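Local coordinates for protein 2-c-methyl-d-erythritol 4-phosphate cytidylyltransferase (PDB 2VSH) that transfers the cytidylyl group of CTP to D-ribitol 5-phosphate, making the activated ribitol used for teichoic acid precursors in Streptococcus pneumoniae, at residues A[109-114]-A[172-177]. Numbering follows the deposited sequence.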
# COMPACT_ATOMS: atom_id res chain seq x y z
N VAL A 109 -14.96 -21.34 -8.34
CA VAL A 109 -15.51 -20.11 -7.80
C VAL A 109 -14.53 -18.96 -8.03
O VAL A 109 -13.34 -19.09 -7.73
CB VAL A 109 -15.95 -20.21 -6.29
CG1 VAL A 109 -14.75 -20.48 -5.35
CG2 VAL A 109 -16.69 -18.95 -5.84
N VAL A 110 -15.03 -17.88 -8.60
CA VAL A 110 -14.27 -16.63 -8.71
C VAL A 110 -14.63 -15.76 -7.51
O VAL A 110 -15.69 -15.12 -7.50
CB VAL A 110 -14.57 -15.89 -10.06
CG1 VAL A 110 -13.76 -14.58 -10.18
CG2 VAL A 110 -14.26 -16.78 -11.27
N THR A 111 -13.77 -15.75 -6.48
CA THR A 111 -14.01 -14.98 -5.27
C THR A 111 -13.50 -13.54 -5.40
O THR A 111 -12.46 -13.30 -6.02
CB THR A 111 -13.39 -15.63 -3.97
OG1 THR A 111 -11.96 -15.53 -4.00
CG2 THR A 111 -13.83 -17.09 -3.82
N HIS A 112 -14.25 -12.59 -4.85
CA HIS A 112 -13.95 -11.18 -5.06
C HIS A 112 -14.56 -10.32 -3.94
O HIS A 112 -15.68 -10.58 -3.51
CB HIS A 112 -14.49 -10.72 -6.44
CG HIS A 112 -14.10 -9.33 -6.81
ND1 HIS A 112 -12.79 -8.97 -7.09
CD2 HIS A 112 -14.84 -8.20 -6.94
CE1 HIS A 112 -12.75 -7.68 -7.39
NE2 HIS A 112 -13.97 -7.18 -7.29
N ASP A 113 -13.81 -9.32 -3.48
CA ASP A 113 -14.27 -8.38 -2.45
C ASP A 113 -15.47 -7.58 -2.93
O ASP A 113 -15.43 -7.04 -4.03
CB ASP A 113 -13.17 -7.36 -2.13
CG ASP A 113 -11.96 -7.98 -1.46
OD1 ASP A 113 -12.10 -8.99 -0.74
OD2 ASP A 113 -10.85 -7.43 -1.63
N SER A 114 -16.49 -7.44 -2.09
CA SER A 114 -17.65 -6.58 -2.42
C SER A 114 -17.27 -5.13 -2.65
O SER A 114 -17.91 -4.44 -3.44
CB SER A 114 -18.72 -6.63 -1.34
OG SER A 114 -18.18 -6.12 -0.14
N GLN A 172 -9.67 -13.99 -6.49
CA GLN A 172 -8.89 -15.18 -6.20
C GLN A 172 -9.78 -16.35 -6.61
O GLN A 172 -10.93 -16.47 -6.15
CB GLN A 172 -8.53 -15.23 -4.71
CG GLN A 172 -7.73 -14.03 -4.26
CD GLN A 172 -7.28 -14.08 -2.80
OE1 GLN A 172 -6.18 -13.65 -2.48
NE2 GLN A 172 -8.14 -14.58 -1.92
N THR A 173 -9.25 -17.20 -7.48
CA THR A 173 -10.07 -18.17 -8.21
C THR A 173 -9.52 -19.59 -8.06
O THR A 173 -8.31 -19.81 -8.13
CB THR A 173 -10.17 -17.76 -9.71
OG1 THR A 173 -10.74 -16.45 -9.79
CG2 THR A 173 -11.02 -18.74 -10.52
N PHE A 174 -10.42 -20.54 -7.84
CA PHE A 174 -10.02 -21.91 -7.55
C PHE A 174 -11.21 -22.86 -7.60
O PHE A 174 -12.36 -22.43 -7.55
CB PHE A 174 -9.29 -21.98 -6.18
CG PHE A 174 -9.92 -21.13 -5.11
CD1 PHE A 174 -11.13 -21.50 -4.53
CD2 PHE A 174 -9.30 -19.97 -4.66
CE1 PHE A 174 -11.72 -20.70 -3.55
CE2 PHE A 174 -9.88 -19.18 -3.68
CZ PHE A 174 -11.09 -19.54 -3.13
N ARG A 175 -10.93 -24.16 -7.68
CA ARG A 175 -11.98 -25.18 -7.63
C ARG A 175 -12.56 -25.20 -6.23
O ARG A 175 -11.82 -25.15 -5.24
CB ARG A 175 -11.42 -26.55 -8.03
CG ARG A 175 -11.15 -26.66 -9.53
CD ARG A 175 -10.07 -27.69 -9.89
NE ARG A 175 -9.66 -27.44 -11.27
CZ ARG A 175 -8.70 -26.60 -11.65
NH1 ARG A 175 -7.96 -25.93 -10.77
NH2 ARG A 175 -8.46 -26.44 -12.94
N CYS A 176 -13.89 -25.21 -6.15
CA CYS A 176 -14.61 -25.19 -4.87
C CYS A 176 -14.17 -26.34 -3.97
O CYS A 176 -13.90 -26.12 -2.81
CB CYS A 176 -16.11 -25.30 -5.12
SG CYS A 176 -16.84 -23.92 -6.03
N LYS A 177 -14.12 -27.56 -4.53
CA LYS A 177 -13.72 -28.77 -3.78
C LYS A 177 -12.30 -28.63 -3.24
O LYS A 177 -12.04 -28.97 -2.08
CB LYS A 177 -13.83 -30.03 -4.65
CG LYS A 177 -13.69 -31.37 -3.90
CD LYS A 177 -13.59 -32.55 -4.88
CE LYS A 177 -13.44 -33.93 -4.18
NZ LYS A 177 -12.21 -34.09 -3.34
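The carbonyl oxygen of Q172 is gripped twice by T111. T111 OG1 donates to Q172 O over 2.6 Å, in the carbonyl plane and on a lone pair, while T111 N reaches Q172 O at 2.9 Å from above that plane. The hydroxyl gets there because OG1 sits in the crowded position between backbone N and carbonyl carbon (chi1 71°). Q172 N returns a bond to T111 O, closing one hydrogen-bonded pair. The other, V109 with F174, is held by V109 N to F174 O, 2.9 Å and nearly straight at 172°, and by a longer reciprocal bond of 3.3 Å from F174 N to V109 O; a CA-H...O contact from T173 adds to the latter oxygen. Between them, V110 and T173 form the non-hydrogen-bonded pair, both methyls of V110 lying alongside T173 OG1, whose polar partner is N127.

Such pairing identifies the antiparallel junction in the mixed sheet of this GT-A-like cytidylyltransferase: strand 108-113 runs parallel to strand 3-9 on its other edge, and strand 165-175 is the reversed strand, antiparallel to both 108-113 and 136-142.

On the face carrying V109, T111, Q172 and F174, the phenyl ring folds back toward the neighbouring strand, its CG also in the crowded position (chi1 41°). Two methyls approach the ring obliquely, V109 CG1 3.5 Å from F174 CE1 and T111 CG2 3.7 Å from F174 CZ. C176, in the first turn of helix 176-184, brings SG to 3.8 Å from V109 CB. Farther out, the rings of F179 and F201 meet F174 at shallow interplanar angles. Beyond the paired residues, strand 108-113 leads to S114, which probably binds CTP, and D113 forms salt bridges with R86, likewise a probable part of the CTP site, and R116.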